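Local coordinates for MSHA biogenesis protein MshE (Vibrio cholerae, PDB 5HTL) that binds the second messenger cyclic di-GMP through its MshEN domain and probably couples that signal to assembly of the MSHA pilus, at residues L82-L93 with E134-Y145. Residues are numbered along the deposited sequence; the frame is centred on the assembly and turned at random.
Sequences LPEVHARRLRAL and EKQLVDGFDRYY
The Phe141 ring of helix 134-144 packs against Ala87, Arg88 and Leu93; helices 84-90 and 134-144 run antiparallel, their axes approaching to 10.7 Å. The ring edge reaches the strand that follows the first helix, with Phe141 CE2 3.4 Å from Ala92 O, while Arg88 N lies over the rim of one face and Arg88 CG makes an off-centre CH-pi contact with that ring. Ala87 CB packs on CE2, and Leu93, whose CG lies anti to the backbone N (chi1 -178°), slides along the same ring: Leu93 CD1 meets Phe141 CD2, Leu93 CD2 turns to Tyr144 CD2, and Leu93 CB rests 3.7 Å from Leu137 CD1.

Tyr145, the last residue of the fragment, packs against the start of helix 84-90. Glu84 CB sits over its ring, 3.7 Å from the centroid, with the carboxylate almost parallel to the ring plane (15°). Tyr145 OH donates to Leu82 O at 2.6 Å, tilted from the carbonyl plane, and also touches Ala87 CB.

Charged groups close the outer side. The extended Arg88 lays its guanidinium over Phe141 CB; in its plane, NE binds the anti lone pair of Glu84 OE2, and Arg88 NH2 reaches Asp142 OD1 (2.8 Å) in a nearly straight bond. Thus two carboxylates fix the guanidinium's rotation, and a water links NH2 to Phe141 O. Farther along, Arg91 and Glu134 form a salt bridge whose modelled detail is doubtful.

Positive phi at Arg91 ends helix 84-90 in a Schellman motif, turning the chain into strand 92-98, which pairs with strand 101-106. Helix 134-144 packs on this helix-to-strand junction of the MshEN domain, with the side chain of Arg91 about 7 Å from a bound cyclic di-GMP.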
ATOM      1  N   LEU A  82     -12.774  12.524  -8.992  1.00 16.56           N
ATOM      2  CA  LEU A  82     -13.656  11.377  -9.147  1.00 16.54           C
ATOM      3  C   LEU A  82     -15.085  11.882  -9.012  1.00 18.00           C
ATOM      4  O   LEU A  82     -15.458  12.426  -7.975  1.00 19.35           O
ATOM      5  CB  LEU A  82     -13.355  10.353  -8.053  1.00 16.53           C
ATOM      6  CG  LEU A  82     -14.098   9.020  -8.067  1.00 15.92           C
ATOM      7  CD1 LEU A  82     -13.759   8.260  -9.323  1.00 16.02           C
ATOM      8  CD2 LEU A  82     -13.721   8.204  -6.840  1.00 16.83           C
ATOM      9  N   PRO A  83     -15.900  11.736 -10.071  1.00 16.64           N
ATOM     10  CA  PRO A  83     -17.275  12.229  -9.956  1.00 18.29           C
ATOM     11  C   PRO A  83     -18.029  11.531  -8.824  1.00 14.85           C
ATOM     12  O   PRO A  83     -17.754  10.356  -8.537  1.00 14.54           O
ATOM     13  CB  PRO A  83     -17.889  11.874 -11.315  1.00 16.08           C
ATOM     14  CG  PRO A  83     -16.712  11.775 -12.245  1.00 19.28           C
ATOM     15  CD  PRO A  83     -15.608  11.202 -11.409  1.00 18.76           C
ATOM     16  N   GLU A  84     -18.960  12.253  -8.207  1.00 14.75           N
ATOM     17  CA  GLU A  84     -19.689  11.758  -7.051  1.00 14.07           C
ATOM     18  C   GLU A  84     -20.346  10.402  -7.285  1.00 13.99           C
ATOM     19  O   GLU A  84     -20.312   9.539  -6.409  1.00 14.91           O
ATOM     20  CB  GLU A  84     -20.738  12.769  -6.595  1.00 16.23           C
ATOM     21  CG  GLU A  84     -21.421  12.365  -5.295  1.00 17.75           C
ATOM     22  CD  GLU A  84     -22.480  13.345  -4.860  1.00 18.48           C
ATOM     23  OE1 GLU A  84     -22.545  14.452  -5.445  1.00 25.34           O
ATOM     24  OE2 GLU A  84     -23.258  13.004  -3.945  1.00 23.11           O
ATOM     25  N   VAL A  85     -20.957  10.199  -8.451  1.00 15.62           N
ATOM     26  CA  VAL A  85     -21.629   8.925  -8.683  1.00 15.20           C
ATOM     27  C   VAL A  85     -20.659   7.745  -8.631  1.00 16.10           C
ATOM     28  O   VAL A  85     -21.003   6.666  -8.144  1.00 15.05           O
ATOM     29  CB  VAL A  85     -22.438   8.905 -10.008  1.00 20.95           C
ATOM     30  CG1 VAL A  85     -23.613   9.871  -9.946  1.00 28.80           C
ATOM     31  CG2 VAL A  85     -21.550   9.214 -11.197  1.00 20.91           C
ATOM     32  N   HIS A  86     -19.437   7.956  -9.099  1.00 14.74           N
ATOM     33  CA  HIS A  86     -18.437   6.896  -9.065  1.00 15.23           C
ATOM     34  C   HIS A  86     -17.821   6.719  -7.685  1.00 13.52           C
ATOM     35  O   HIS A  86     -17.595   5.597  -7.240  1.00 13.80           O
ATOM     36  CB  HIS A  86     -17.377   7.141 -10.129  1.00 17.22           C
ATOM     37  CG  HIS A  86     -17.936   7.096 -11.516  1.00 20.18           C
ATOM     38  ND1 HIS A  86     -18.465   5.949 -12.055  1.00 26.09           N
ATOM     39  CD2 HIS A  86     -18.101   8.071 -12.441  1.00 22.09           C
ATOM     40  CE1 HIS A  86     -18.914   6.211 -13.274  1.00 23.83           C
ATOM     41  NE2 HIS A  86     -18.705   7.486 -13.531  1.00 22.43           N
ATOM     42  N   ALA A  87     -17.556   7.830  -7.005  1.00 14.60           N
ATOM     43  CA  ALA A  87     -17.062   7.780  -5.634  1.00 13.35           C
ATOM     44  C   ALA A  87     -18.018   6.981  -4.746  1.00 10.50           C
ATOM     45  O   ALA A  87     -17.602   6.093  -4.009  1.00 11.26           O
ATOM     46  CB  ALA A  87     -16.875   9.201  -5.099  1.00 13.60           C
ATOM     47  N   ARG A  88     -19.307   7.268  -4.840  1.00 11.84           N
ATOM     48  CA  ARG A  88     -20.306   6.554  -4.055  1.00 11.53           C
ATOM     49  C   ARG A  88     -20.413   5.082  -4.446  1.00 10.64           C
ATOM     50  O   ARG A  88     -20.453   4.224  -3.569  1.00 11.70           O
ATOM     51  CB  ARG A  88     -21.662   7.261  -4.128  1.00 12.73           C
ATOM     52  CG  ARG A  88     -21.643   8.622  -3.418  1.00 12.00           C
ATOM     53  CD  ARG A  88     -23.027   9.283  -3.450  1.00 14.07           C
ATOM     54  NE  ARG A  88     -23.063  10.573  -2.757  1.00 15.76           N
ATOM     55  CZ  ARG A  88     -23.249  10.728  -1.445  1.00 14.87           C
ATOM     56  NH1 ARG A  88     -23.381   9.676  -0.642  1.00 15.66           N
ATOM     57  NH2 ARG A  88     -23.283  11.943  -0.919  1.00 15.82           N
ATOM     58  N   ARG A  89     -20.417   4.782  -5.742  1.00 10.67           N
ATOM     59  CA  ARG A  89     -20.498   3.385  -6.197  1.00 12.17           C
ATOM     60  C   ARG A  89     -19.333   2.551  -5.689  1.00 12.95           C
ATOM     61  O   ARG A  89     -19.518   1.411  -5.245  1.00 12.63           O
ATOM     62  CB  ARG A  89     -20.531   3.292  -7.728  1.00 12.41           C
ATOM     63  CG  ARG A  89     -20.584   1.840  -8.252  1.00 16.02           C
ATOM     64  CD  ARG A  89     -19.205   1.370  -8.699  1.00 26.96           C
ATOM     65  NE  ARG A  89     -19.061  -0.069  -8.945  1.00 28.94           N
ATOM     66  CZ  ARG A  89     -18.632  -0.956  -8.046  1.00 30.61           C
ATOM     67  NH1 ARG A  89     -18.324  -0.575  -6.814  1.00 30.87           N
ATOM     68  NH2 ARG A  89     -18.517  -2.235  -8.379  1.00 36.38           N
ATOM     69  N   LEU A  90     -18.134   3.133  -5.748  1.00 12.03           N
ATOM     70  CA  LEU A  90     -16.893   2.425  -5.473  1.00 12.17           C
ATOM     71  C   LEU A  90     -16.475   2.536  -4.016  1.00 12.91           C
ATOM     72  O   LEU A  90     -15.492   1.905  -3.600  1.00 13.90           O
ATOM     73  CB  LEU A  90     -15.784   2.997  -6.363  1.00 14.05           C
ATOM     74  CG  LEU A  90     -16.006   2.792  -7.861  1.00 14.59           C
ATOM     75  CD1 LEU A  90     -15.002   3.590  -8.679  1.00 21.23           C
ATOM     76  CD2 LEU A  90     -15.890   1.311  -8.176  1.00 21.77           C
ATOM     77  N   ARG A  91     -17.212   3.326  -3.241  1.00 11.99           N
ATOM     78  CA  ARG A  91     -16.857   3.652  -1.855  1.00 11.54           C
ATOM     79  C   ARG A  91     -15.393   4.091  -1.763  1.00 11.24           C
ATOM     80  O   ARG A  91     -14.593   3.532  -1.004  1.00 12.49           O
ATOM     81  CB  ARG A  91     -17.201   2.501  -0.903  1.00 13.54           C
ATOM     82  CG  ARG A  91     -18.704   2.164  -0.909  1.00 14.23           C
ATOM     83  CD  ARG A  91     -19.005   0.941  -0.050  1.00 19.47           C
ATOM     84  NE  ARG A  91     -18.405  -0.258  -0.622  1.00 18.27           N
ATOM     85  CZ  ARG A  91     -18.295  -1.421   0.015  1.00 21.88           C
ATOM     86  NH1 ARG A  91     -18.770  -1.552   1.246  1.00 21.62           N
ATOM     87  NH2 ARG A  91     -17.720  -2.450  -0.584  1.00 21.53           N
ATOM     88  N   ALA A  92     -15.070   5.119  -2.541  1.00 10.72           N
ATOM     89  CA  ALA A  92     -13.703   5.628  -2.685  1.00 10.15           C
ATOM     90  C   ALA A  92     -13.752   7.139  -2.716  1.00 10.58           C
ATOM     91  O   ALA A  92     -14.619   7.716  -3.361  1.00 12.08           O
ATOM     92  CB  ALA A  92     -13.090   5.104  -3.968  1.00 12.21           C
ATOM     93  N   LEU A  93     -12.827   7.780  -2.014  1.00 10.51           N
ATOM     94  CA  LEU A  93     -12.737   9.237  -1.973  1.00 11.62           C
ATOM     95  C   LEU A  93     -11.311   9.677  -2.238  1.00 10.34           C
ATOM     96  O   LEU A  93     -10.387   9.247  -1.551  1.00 11.49           O
ATOM     97  CB  LEU A  93     -13.161   9.748  -0.593  1.00 13.35           C
ATOM     98  CG  LEU A  93     -13.169  11.266  -0.362  1.00 14.07           C
ATOM     99  CD1 LEU A  93     -14.304  11.874  -1.161  1.00 14.31           C
ATOM    100  CD2 LEU A  93     -13.337  11.619   1.111  1.00 14.65           C
ATOM    101  N   GLU A 134     -16.591   2.757   6.565  1.00 13.26           N
ATOM    102  CA  GLU A 134     -17.585   3.104   5.559  1.00 14.84           C
ATOM    103  C   GLU A 134     -18.444   4.290   5.977  1.00 12.84           C
ATOM    104  O   GLU A 134     -18.741   5.157   5.156  1.00 13.40           O
ATOM    105  CB  GLU A 134     -18.447   1.887   5.222  1.00 17.11           C
ATOM    106  CG  GLU A 134     -19.298   2.046   3.986  1.00 26.00           C
ATOM    107  CD  GLU A 134     -19.941   0.734   3.586  1.00 37.41           C
ATOM    108  OE1 GLU A 134     -19.219  -0.146   3.072  1.00 40.84           O
ATOM    109  OE2 GLU A 134     -21.160   0.581   3.805  1.00 43.47           O
ATOM    110  N   LYS A 135     -18.806   4.353   7.259  1.00 14.24           N
ATOM    111  CA  LYS A 135     -19.623   5.464   7.754  1.00 15.32           C
ATOM    112  C   LYS A 135     -18.901   6.782   7.526  1.00 13.23           C
ATOM    113  O   LYS A 135     -19.505   7.766   7.099  1.00 15.51           O
ATOM    114  CB  LYS A 135     -19.939   5.293   9.241  1.00 18.32           C
ATOM    115  CG  LYS A 135     -20.915   6.340   9.786  1.00 28.70           C
ATOM    116  CD  LYS A 135     -21.130   6.193  11.290  1.00 37.66           C
ATOM    117  CE  LYS A 135     -22.255   7.098  11.795  1.00 45.03           C
ATOM    118  NZ  LYS A 135     -22.436   7.003  13.277  1.00 51.54           N
ATOM    119  N   GLN A 136     -17.596   6.798   7.774  1.00 13.85           N
ATOM    120  CA  GLN A 136     -16.815   8.012   7.558  1.00 14.70           C
ATOM    121  C   GLN A 136     -16.695   8.411   6.097  1.00 14.57           C
ATOM    122  O   GLN A 136     -16.693   9.603   5.779  1.00 14.10           O
ATOM    123  CB  GLN A 136     -15.432   7.874   8.170  1.00 12.90           C
ATOM    124  CG  GLN A 136     -15.458   7.853   9.682  1.00 14.11           C
ATOM    125  CD  GLN A 136     -14.077   7.988  10.255  1.00 15.11           C
ATOM    126  OE1 GLN A 136     -13.091   7.796   9.544  1.00 14.81           O
ATOM    127  NE2 GLN A 136     -13.988   8.318  11.539  1.00 21.89           N
ATOM    128  N   LEU A 137     -16.588   7.419   5.213  1.00 12.53           N
ATOM    129  CA  LEU A 137     -16.565   7.657   3.771  1.00 14.26           C
ATOM    130  C   LEU A 137     -17.854   8.336   3.324  1.00 13.52           C
ATOM    131  O   LEU A 137     -17.829   9.323   2.583  1.00 16.11           O
ATOM    132  CB  LEU A 137     -16.412   6.340   3.003  1.00 18.27           C
ATOM    133  CG  LEU A 137     -15.129   5.976   2.246  1.00 28.76           C
ATOM    134  CD1 LEU A 137     -14.320   7.197   1.800  1.00 23.73           C
ATOM    135  CD2 LEU A 137     -14.278   5.004   3.049  1.00 25.73           C
ATOM    136  N   VAL A 138     -18.987   7.796   3.763  1.00 13.05           N
ATOM    137  CA  VAL A 138     -20.279   8.336   3.369  1.00 15.89           C
ATOM    138  C   VAL A 138     -20.470   9.755   3.909  1.00 15.72           C
ATOM    139  O   VAL A 138     -20.933  10.641   3.183  1.00 15.93           O
ATOM    140  CB  VAL A 138     -21.409   7.395   3.779  1.00 16.08           C
ATOM    141  CG1 VAL A 138     -22.774   8.047   3.524  1.00 21.24           C
ATOM    142  CG2 VAL A 138     -21.283   6.085   3.011  1.00 18.07           C
ATOM    143  N   ASP A 139     -20.070   9.990   5.160  1.00 14.25           N
ATOM    144  CA  ASP A 139     -20.088  11.349   5.696  1.00 16.57           C
ATOM    145  C   ASP A 139     -19.206  12.258   4.841  1.00 16.37           C
ATOM    146  O   ASP A 139     -19.548  13.409   4.593  1.00 17.39           O
ATOM    147  CB  ASP A 139     -19.606  11.385   7.146  1.00 17.62           C
ATOM    148  CG  ASP A 139     -20.610  10.810   8.118  1.00 25.45           C
ATOM    149  OD1 ASP A 139     -20.194  10.456   9.245  1.00 28.83           O
ATOM    150  OD2 ASP A 139     -21.807  10.719   7.770  1.00 27.99           O
ATOM    151  N   GLY A 140     -18.069  11.735   4.389  1.00 14.00           N
ATOM    152  CA  GLY A 140     -17.177  12.479   3.521  1.00 14.21           C
ATOM    153  C   GLY A 140     -17.843  12.865   2.212  1.00 14.17           C
ATOM    154  O   GLY A 140     -17.754  14.017   1.790  1.00 16.03           O
ATOM    155  N   PHE A 141     -18.531  11.920   1.569  1.00 14.89           N
ATOM    156  CA  PHE A 141     -19.272  12.217   0.337  1.00 13.83           C
ATOM    157  C   PHE A 141     -20.260  13.363   0.539  1.00 16.00           C
ATOM    158  O   PHE A 141     -20.400  14.225  -0.328  1.00 20.92           O
ATOM    159  CB  PHE A 141     -20.027  10.977  -0.162  1.00 15.67           C
ATOM    160  CG  PHE A 141     -19.136   9.806  -0.491  1.00 14.42           C
ATOM    161  CD1 PHE A 141     -19.586   8.509  -0.278  1.00 13.96           C
ATOM    162  CD2 PHE A 141     -17.863   9.998  -1.015  1.00 14.54           C
ATOM    163  CE1 PHE A 141     -18.775   7.409  -0.574  1.00 13.60           C
ATOM    164  CE2 PHE A 141     -17.043   8.899  -1.310  1.00 15.46           C
ATOM    165  CZ  PHE A 141     -17.507   7.611  -1.090  1.00 14.03           C
ATOM    166  N   ASP A 142     -20.937  13.360   1.680  1.00 16.49           N
ATOM    167  CA  ASP A 142     -21.949  14.370   1.982  1.00 20.29           C
ATOM    168  C   ASP A 142     -21.311  15.735   2.217  1.00 23.22           C
ATOM    169  O   ASP A 142     -21.914  16.782   1.950  1.00 23.35           O
ATOM    170  CB  ASP A 142     -22.757  13.944   3.210  1.00 19.32           C
ATOM    171  CG  ASP A 142     -23.553  12.676   2.973  1.00 28.07           C
ATOM    172  OD1 ASP A 142     -23.861  12.381   1.798  1.00 34.06           O
ATOM    173  OD2 ASP A 142     -23.879  11.978   3.958  1.00 31.41           O
ATOM    174  N   ARG A 143     -20.075  15.698   2.695  1.00 22.00           N
ATOM    175  CA  ARG A 143     -19.322  16.864   3.133  1.00 26.55           C
ATOM    176  C   ARG A 143     -18.578  17.542   1.985  1.00 28.31           C
ATOM    177  O   ARG A 143     -18.525  18.778   1.906  1.00 27.31           O
ATOM    178  CB  ARG A 143     -18.322  16.404   4.205  1.00 25.22           C
ATOM    179  CG  ARG A 143     -17.414  17.459   4.787  1.00 31.41           C
ATOM    180  CD  ARG A 143     -16.878  16.999   6.140  1.00 28.92           C
ATOM    181  NE  ARG A 143     -15.704  16.127   6.042  1.00 28.60           N
ATOM    182  CZ  ARG A 143     -15.642  14.880   6.505  1.00 24.39           C
ATOM    183  NH1 ARG A 143     -16.688  14.330   7.100  1.00 28.96           N
ATOM    184  NH2 ARG A 143     -14.527  14.177   6.369  1.00 27.18           N
ATOM    185  N   TYR A 144     -18.017  16.733   1.090  1.00 19.43           N
ATOM    186  CA  TYR A 144     -17.096  17.236   0.079  1.00 19.72           C
ATOM    187  C   TYR A 144     -17.685  17.386  -1.322  1.00 23.24           C
ATOM    188  O   TYR A 144     -17.056  17.992  -2.191  1.00 30.23           O
ATOM    189  CB  TYR A 144     -15.846  16.360   0.023  1.00 21.22           C
ATOM    190  CG  TYR A 144     -15.052  16.368   1.311  1.00 19.46           C
ATOM    191  CD1 TYR A 144     -14.486  17.544   1.791  1.00 24.11           C
ATOM    192  CD2 TYR A 144     -14.869  15.207   2.051  1.00 17.49           C
ATOM    193  CE1 TYR A 144     -13.760  17.561   2.971  1.00 27.96           C
ATOM    194  CE2 TYR A 144     -14.147  15.217   3.232  1.00 20.38           C
ATOM    195  CZ  TYR A 144     -13.595  16.396   3.685  1.00 22.49           C
ATOM    196  OH  TYR A 144     -12.872  16.405   4.860  1.00 25.17           O
ATOM    197  N   TYR A 145     -18.861  16.816  -1.553  1.00 20.76           N
ATOM    198  CA  TYR A 145     -19.555  17.017  -2.821  1.00 22.36           C
ATOM    199  C   TYR A 145     -20.718  17.977  -2.624  1.00 32.69           C
ATOM    200  O   TYR A 145     -21.021  18.363  -1.500  1.00 32.58           O
ATOM    201  CB  TYR A 145     -20.057  15.695  -3.407  1.00 21.99           C
ATOM    202  CG  TYR A 145     -18.960  14.801  -3.941  1.00 19.36           C
ATOM    203  CD1 TYR A 145     -18.343  15.074  -5.157  1.00 18.60           C
ATOM    204  CD2 TYR A 145     -18.549  13.677  -3.235  1.00 17.80           C
ATOM    205  CE1 TYR A 145     -17.347  14.256  -5.653  1.00 15.25           C
ATOM    206  CE2 TYR A 145     -17.552  12.857  -3.716  1.00 16.71           C
ATOM    207  CZ  TYR A 145     -16.954  13.145  -4.924  1.00 15.07           C
ATOM    208  OH  TYR A 145     -15.969  12.319  -5.395  1.00 16.06           O
TER
HETATM  209  O   HOH W   1     -23.077  15.098  -1.563  1.00 33.93           O